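PDB 5C2I: Alr1585 protein, which is a haem-containing dye-decolorizing (DyP-type) peroxidase that probably uses hydrogen peroxide to oxidise dyes and related substrates. Local coordinates for residues D29-I34 and F93-L98; P208-R213 and P230-D235; N243-D248 and S460-K465. The protein carries 1 engineered substitution. All coordinates share one frame; numbering follows the deposited sequence.

Contact 1: D29-I34 and F93-L98; sequences DLQGNI and FANFFL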
# COMPACT_ATOMS: atom_id res chain seq x y z
N ASP A 29 37.09 -3.68 16.38
CA ASP A 29 36.92 -3.33 17.81
C ASP A 29 36.11 -2.09 18.06
O ASP A 29 35.81 -1.74 19.24
CB ASP A 29 38.29 -3.21 18.52
CG ASP A 29 38.21 -3.49 20.03
OD1 ASP A 29 37.34 -4.30 20.42
OD2 ASP A 29 39.07 -2.98 20.81
N LEU A 30 35.75 -1.39 16.98
CA LEU A 30 34.93 -0.15 17.08
C LEU A 30 33.48 -0.55 16.96
O LEU A 30 33.12 -1.36 16.08
CB LEU A 30 35.27 0.79 15.92
CG LEU A 30 34.43 2.06 15.76
CD1 LEU A 30 34.73 3.03 16.92
CD2 LEU A 30 34.73 2.74 14.44
N GLN A 31 32.63 0.02 17.79
CA GLN A 31 31.18 -0.21 17.65
C GLN A 31 30.64 0.40 16.34
O GLN A 31 31.15 1.39 15.83
CB GLN A 31 30.42 0.40 18.82
CG GLN A 31 30.65 -0.31 20.14
CD GLN A 31 29.67 0.12 21.20
OE1 GLN A 31 28.45 0.05 21.00
NE2 GLN A 31 30.19 0.55 22.33
N GLY A 32 29.60 -0.21 15.80
CA GLY A 32 28.85 0.32 14.67
C GLY A 32 28.05 1.57 15.01
O GLY A 32 28.05 2.04 16.15
N ASN A 33 27.41 2.14 13.97
CA ASN A 33 26.56 3.33 14.06
C ASN A 33 27.34 4.63 14.25
O ASN A 33 26.73 5.70 14.32
CB ASN A 33 25.51 3.18 15.19
CG ASN A 33 24.32 4.11 15.05
OD1 ASN A 33 23.85 4.41 13.95
ND2 ASN A 33 23.80 4.55 16.19
N ILE A 34 28.66 4.55 14.25
CA ILE A 34 29.48 5.72 14.47
C ILE A 34 29.98 6.25 13.10
O ILE A 34 29.55 7.30 12.67
CB ILE A 34 30.62 5.42 15.44
CG1 ILE A 34 30.03 5.06 16.84
CG2 ILE A 34 31.54 6.63 15.61
CD1 ILE A 34 31.04 4.41 17.80
N PHE A 93 20.85 -5.03 15.44
CA PHE A 93 21.96 -4.12 15.65
C PHE A 93 21.98 -3.70 17.11
O PHE A 93 20.93 -3.42 17.70
CB PHE A 93 21.80 -2.87 14.77
CG PHE A 93 22.93 -1.90 14.92
CD1 PHE A 93 22.93 -0.97 15.97
CD2 PHE A 93 24.08 -2.06 14.16
CE1 PHE A 93 24.05 -0.22 16.23
CE2 PHE A 93 25.18 -1.24 14.37
CZ PHE A 93 25.15 -0.31 15.39
N ALA A 94 23.17 -3.63 17.73
CA ALA A 94 23.23 -3.14 19.12
C ALA A 94 24.47 -2.27 19.40
O ALA A 94 25.60 -2.62 18.99
CB ALA A 94 23.17 -4.31 20.10
N ASN A 95 24.25 -1.22 20.19
CA ASN A 95 25.30 -0.40 20.76
C ASN A 95 25.17 -0.45 22.29
O ASN A 95 24.08 -0.68 22.85
CB ASN A 95 25.15 1.09 20.41
CG ASN A 95 25.62 1.49 19.04
OD1 ASN A 95 24.92 2.25 18.35
ND2 ASN A 95 26.83 1.08 18.65
N PHE A 96 26.26 -0.15 22.97
CA PHE A 96 26.25 0.06 24.41
C PHE A 96 27.10 1.29 24.75
O PHE A 96 28.27 1.38 24.32
CB PHE A 96 26.80 -1.17 25.13
CG PHE A 96 26.78 -1.07 26.63
CD1 PHE A 96 25.63 -1.31 27.33
CD2 PHE A 96 27.92 -0.71 27.34
CE1 PHE A 96 25.58 -1.15 28.71
CE2 PHE A 96 27.91 -0.60 28.72
CZ PHE A 96 26.73 -0.83 29.40
N PHE A 97 26.53 2.20 25.53
CA PHE A 97 27.21 3.44 25.93
C PHE A 97 27.28 3.60 27.44
O PHE A 97 26.33 3.21 28.15
CB PHE A 97 26.49 4.65 25.34
CG PHE A 97 26.16 4.55 23.86
CD1 PHE A 97 27.07 4.90 22.91
CD2 PHE A 97 24.90 4.12 23.44
CE1 PHE A 97 26.74 4.81 21.55
CE2 PHE A 97 24.55 4.07 22.12
CZ PHE A 97 25.48 4.40 21.16
N LEU A 98 28.36 4.19 27.93
CA LEU A 98 28.53 4.52 29.35
C LEU A 98 28.61 6.01 29.56
O LEU A 98 29.28 6.71 28.81
CB LEU A 98 29.80 3.86 29.94
CG LEU A 98 29.72 2.34 30.09
CD1 LEU A 98 31.11 1.76 30.29
CD2 LEU A 98 28.80 1.96 31.23
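Q31 docks its side-chain amide on the backbone of F96, in strand 93-98 at the margin of the antiparallel sheet of the DyP alpha+beta barrel domain, much as a neighbouring strand would. Its NE2 donates to F96 O at 2.9 Å, nearly straight (172°) and in both the carbonyl plane and the amide plane. Its OE1 accepts from F96 N at 3.0 Å. The pair of bonds fixes the rotation of the Q31 amide, which the extended chain beyond CG carries to the strand. OE1 takes a second donor, N95 ND2 (3.0 Å), lying above the carbonyl plane. The same ND2 reaches G32 O at 2.9 Å, with an N-H...O angle of 175°, so both its hydrogens are used. N33 ND2 makes a weak bond to N95 OD1, while H38 N donates to N33 OD1. F93 completes the contact: its ring carbon CZ sits 3.5 Å from G32 C, which lies at the ring edge, and equally close to N33 CB.

In the next shell, P459 O also accepts from Q31 NE2, and I461 and L464 of helix 461-465 pack on the Q31 side chain. The backbone of N33 is held as well, its N donating to Q76 OE1.

Contact 2: P208-R213 and P230-D235; sequences PLFMKR and PKAPLD
L209 and K231 form a single beta bridge of parallel type, joining the loop that leads into helix 212-221 to the loop that follows it in this DyP-type peroxidase. The evidence is the bond pattern around L209. Its N donates to P230 O at 2.9 Å, and its O accepts from A232 N at 3.2 Å. Both acceptors also receive a CA-H...O contact: P208 CA lies 3.3 Å from P230 O, and K231 CA approaches L209 O.

Several other polar groups find partners outside the two segments. K231 O accepts from R361 NH1, while the lysine chain, bent at its last two torsions, puts NZ in a salt bridge with D229. P233 O is bonded to S236 OG and also lies at the edge of the F210 ring, in its plane. F210 and K212 hydrogen-bond through their backbones to I15, which ties the start of the helix to the N-terminal part of the chain.

Apolar side chains fill in around the bridge. L209 CD1 meets P230 CG at 3.6 Å, the two side chains running at a slant to each other. A232 CB points into the other segment and touches F210 CE1 (3.7 Å) and P208 CB (3.8 Å). The first torsion of F210 sets CG anti to the carbonyl carbon (chi1 -55°), and the ring beyond it also meets L234 CD2 through CD1.

One acceptor goes without a hydrogen bond: A232 O is buried and has no polar partner in the model, its nearest neighbour across the contact being F210 CD1 at 3.4 Å.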
# COMPACT_ATOMS: atom_id res chain seq x y z
N PRO A 208 29.31 14.51 7.83
CA PRO A 208 30.68 14.02 7.65
C PRO A 208 30.68 12.58 7.18
O PRO A 208 29.90 11.76 7.70
CB PRO A 208 31.27 14.10 9.06
CG PRO A 208 30.36 14.95 9.85
CD PRO A 208 29.01 14.83 9.24
N LEU A 209 31.53 12.25 6.21
CA LEU A 209 31.58 10.91 5.64
C LEU A 209 32.93 10.28 5.91
O LEU A 209 33.98 10.95 5.82
CB LEU A 209 31.32 10.95 4.13
CG LEU A 209 30.00 11.65 3.74
CD1 LEU A 209 29.83 11.57 2.22
CD2 LEU A 209 28.81 10.98 4.43
N PHE A 210 32.89 8.97 6.15
CA PHE A 210 34.08 8.19 6.52
C PHE A 210 34.27 6.91 5.72
O PHE A 210 35.37 6.60 5.33
CB PHE A 210 34.00 7.81 8.01
CG PHE A 210 33.81 8.99 8.91
CD1 PHE A 210 34.88 9.80 9.25
CD2 PHE A 210 32.57 9.32 9.40
CE1 PHE A 210 34.69 10.92 10.05
CE2 PHE A 210 32.38 10.43 10.19
CZ PHE A 210 33.46 11.19 10.53
N MET A 211 33.19 6.20 5.47
CA MET A 211 33.25 4.91 4.80
C MET A 211 33.08 5.05 3.29
O MET A 211 32.25 5.86 2.82
CB MET A 211 32.17 3.96 5.37
CG MET A 211 32.17 3.78 6.88
SD MET A 211 33.76 3.18 7.49
CE MET A 211 33.86 1.60 6.70
N LYS A 212 33.85 4.25 2.57
CA LYS A 212 33.83 4.25 1.09
C LYS A 212 32.42 4.21 0.49
O LYS A 212 32.13 4.94 -0.47
CB LYS A 212 34.66 3.10 0.52
CG LYS A 212 34.70 3.09 -1.03
CD LYS A 212 35.66 2.07 -1.60
CE LYS A 212 35.61 2.09 -3.11
NZ LYS A 212 36.57 1.15 -3.70
N ARG A 213 31.55 3.35 1.02
CA ARG A 213 30.22 3.18 0.42
C ARG A 213 29.49 4.52 0.43
O ARG A 213 28.81 4.89 -0.55
CB ARG A 213 29.39 2.14 1.17
CG ARG A 213 29.93 0.73 1.04
CD ARG A 213 29.28 -0.05 -0.05
NE ARG A 213 27.83 0.13 -0.10
CZ ARG A 213 27.08 -0.25 -1.14
NH1 ARG A 213 27.64 -0.88 -2.18
NH2 ARG A 213 25.78 -0.00 -1.13
N PRO A 230 32.44 16.66 1.82
CA PRO A 230 31.85 16.14 3.03
C PRO A 230 32.70 15.13 3.82
O PRO A 230 32.35 14.75 4.93
CB PRO A 230 30.62 15.40 2.51
CG PRO A 230 31.11 14.82 1.24
CD PRO A 230 31.95 15.93 0.62
N LYS A 231 33.82 14.71 3.28
CA LYS A 231 34.70 13.82 4.00
C LYS A 231 35.23 14.48 5.26
O LYS A 231 35.35 15.69 5.35
CB LYS A 231 35.90 13.43 3.12
CG LYS A 231 35.49 12.55 1.95
CD LYS A 231 36.66 12.00 1.13
CE LYS A 231 37.52 12.85 0.26
NZ LYS A 231 36.87 14.04 -0.28
N ALA A 232 35.53 13.66 6.24
CA ALA A 232 36.13 14.13 7.50
C ALA A 232 37.18 13.14 7.98
O ALA A 232 37.07 11.93 7.68
CB ALA A 232 35.06 14.31 8.56
N PRO A 233 38.21 13.63 8.71
CA PRO A 233 39.23 12.71 9.21
C PRO A 233 38.68 11.90 10.36
O PRO A 233 37.78 12.36 11.08
CB PRO A 233 40.34 13.65 9.68
CG PRO A 233 39.64 14.91 10.03
CD PRO A 233 38.45 15.01 9.10
N LEU A 234 39.24 10.73 10.59
CA LEU A 234 38.82 9.89 11.69
C LEU A 234 38.93 10.56 13.05
O LEU A 234 38.11 10.29 13.90
CB LEU A 234 39.53 8.54 11.69
CG LEU A 234 39.13 7.57 10.57
CD1 LEU A 234 40.03 6.34 10.68
CD2 LEU A 234 37.69 7.16 10.67
N ASP A 235 39.90 11.43 13.23
CA ASP A 235 40.05 12.11 14.52
C ASP A 235 39.00 13.17 14.82
O ASP A 235 38.99 13.72 15.93
CB ASP A 235 41.48 12.63 14.73
CG ASP A 235 41.83 13.81 13.89
OD1 ASP A 235 41.03 14.31 13.10
OD2 ASP A 235 42.94 14.28 14.06

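Contact 3: N243-D248 and S460-K465; sequences NGNTKD and SISFLK
The N-terminal turn of helix 461-465 meets the loop N243-D248 through S460, the N-cap residue, together with S462 and F463. S460 OG accepts a weak capping bond from F463 N and lies 3.3 Å from G244 CA, so the loop passes close over the cap. The same hydroxyl is bonded to D241 OD2, and the other carboxylate oxygen of D241 takes N243 N; one aspartate therefore ties the cap to the beginning of the loop.

The firm bond across the contact is N245 N to S462 OG, 3.0 Å long with an N-H...O angle of 165°. S462 OG stands between its own backbone N and carbonyl carbon (chi1 60°), a position from which it also bonds D29 OD2. N245 ND2 adds a weak bond to S462 O at 3.3 Å, bent to 126°, and S462 O is further bonded to T466 OG1. An alanine in place of S462 would probably leave N245 N without this acceptor and D29 OD2 with one hydroxyl partner fewer, so that the loop is held less firmly at N245.

In the fold, the loop leads into strand 250-261 and the helix follows strand 448-458, two antiparallel neighbours, so the contact lies at one end of this strand pair. The loop turns before strand 250-261 through an ST turn: T246 OG1 accepts from D248 N at 3.0 Å and is also bonded to S249 OG.

Beyond the serines, the N243 side chain runs alongside that of F463 in the same direction. The N243 amide is secured by Q112 O, which accepts from ND2, while N243 CB makes the close approach to the ring, 3.3 Å from F463 CD1.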
# COMPACT_ATOMS: atom_id res chain seq x y z
N ASN A 243 40.96 2.28 27.84
CA ASN A 243 40.91 0.92 28.45
C ASN A 243 40.65 -0.17 27.42
O ASN A 243 40.25 -1.30 27.77
CB ASN A 243 39.78 0.89 29.47
CG ASN A 243 39.93 2.01 30.49
OD1 ASN A 243 40.92 2.09 31.22
ND2 ASN A 243 38.95 2.91 30.50
N GLY A 244 40.86 0.12 26.14
CA GLY A 244 40.75 -0.93 25.12
C GLY A 244 41.88 -1.94 25.25
O GLY A 244 42.86 -1.65 25.89
N ASN A 245 41.75 -3.11 24.64
CA ASN A 245 42.76 -4.18 24.73
C ASN A 245 43.43 -4.56 23.40
O ASN A 245 44.02 -5.67 23.30
CB ASN A 245 42.05 -5.40 25.26
CG ASN A 245 41.62 -5.18 26.68
OD1 ASN A 245 42.41 -4.65 27.50
ND2 ASN A 245 40.41 -5.60 27.01
N THR A 246 43.35 -3.70 22.38
CA THR A 246 43.98 -4.01 21.07
C THR A 246 44.85 -2.83 20.77
O THR A 246 44.85 -1.83 21.52
CB THR A 246 42.99 -4.25 19.89
OG1 THR A 246 42.43 -3.01 19.43
CG2 THR A 246 41.86 -5.21 20.29
N LYS A 247 45.64 -2.96 19.70
CA LYS A 247 46.52 -1.86 19.30
C LYS A 247 45.67 -0.72 18.70
O LYS A 247 46.13 0.41 18.57
CB LYS A 247 47.57 -2.32 18.28
CG LYS A 247 48.53 -3.40 18.75
CD LYS A 247 49.32 -2.95 19.94
CE LYS A 247 50.41 -3.97 20.21
NZ LYS A 247 50.67 -4.10 21.66
N ASP A 248 44.43 -1.03 18.32
CA ASP A 248 43.59 -0.13 17.59
C ASP A 248 42.18 -0.11 18.16
O ASP A 248 41.23 -0.29 17.44
CB ASP A 248 43.62 -0.59 16.11
CG ASP A 248 44.84 -0.11 15.37
OD1 ASP A 248 45.38 0.97 15.73
OD2 ASP A 248 45.23 -0.76 14.40
N SER A 460 35.29 0.74 23.25
CA SER A 460 35.72 -0.33 22.37
C SER A 460 35.08 -1.62 22.87
O SER A 460 34.74 -1.75 24.07
CB SER A 460 37.25 -0.46 22.41
OG SER A 460 37.73 -0.88 23.68
N ILE A 461 34.87 -2.54 21.94
CA ILE A 461 34.23 -3.80 22.24
C ILE A 461 35.09 -4.67 23.19
O ILE A 461 34.54 -5.25 24.13
CB ILE A 461 33.85 -4.54 20.94
CG1 ILE A 461 32.76 -3.72 20.22
CG2 ILE A 461 33.40 -5.96 21.26
CD1 ILE A 461 32.46 -4.15 18.80
N SER A 462 36.39 -4.68 22.98
CA SER A 462 37.31 -5.45 23.83
C SER A 462 37.24 -5.00 25.28
O SER A 462 37.25 -5.84 26.20
CB SER A 462 38.77 -5.42 23.30
OG SER A 462 39.28 -4.08 23.24
N PHE A 463 37.14 -3.70 25.52
CA PHE A 463 36.96 -3.21 26.87
C PHE A 463 35.75 -3.86 27.53
O PHE A 463 35.84 -4.39 28.67
CB PHE A 463 36.84 -1.71 26.92
CG PHE A 463 36.33 -1.17 28.22
CD1 PHE A 463 37.15 -1.11 29.34
CD2 PHE A 463 35.06 -0.65 28.32
CE1 PHE A 463 36.71 -0.60 30.54
CE2 PHE A 463 34.59 -0.10 29.54
CZ PHE A 463 35.41 -0.09 30.66
N LEU A 464 34.63 -3.86 26.82
CA LEU A 464 33.40 -4.38 27.35
C LEU A 464 33.43 -5.89 27.54
O LEU A 464 32.87 -6.42 28.52
CB LEU A 464 32.23 -3.95 26.45
CG LEU A 464 32.01 -2.44 26.30
CD1 LEU A 464 31.01 -2.13 25.23
CD2 LEU A 464 31.57 -1.86 27.65
N LYS A 465 34.05 -6.60 26.62
CA LYS A 465 34.12 -8.04 26.71
C LYS A 465 35.00 -8.58 27.84
O LYS A 465 34.89 -9.75 28.15
CB LYS A 465 34.66 -8.63 25.40
CG LYS A 465 33.70 -8.58 24.22
CD LYS A 465 34.29 -9.44 23.10
CE LYS A 465 33.40 -9.45 21.89
NZ LYS A 465 33.97 -10.39 20.88

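In the fold
Contacts 1 and 3 adjoin, their centres about 12 Å apart, and D29 joins them: besides its carboxylate bond to the helix, D29 O lies 3.0 Å from I461 N, which makes the end of helix 24-29 a neighbour of helix 461-465. Contacts 1 and 2 do not touch (nearest atoms about 5 Å, centres about 17 Å), yet both reach strand 363-369: R365 binds N33 O and I34 O, while T363 packs on P208 and F210. Contacts 2 and 3 are farthest apart, with centres about 22 Å apart. Contact 2 lies beside the haem pocket, the P208 side chain being about 7 Å from the bound haem.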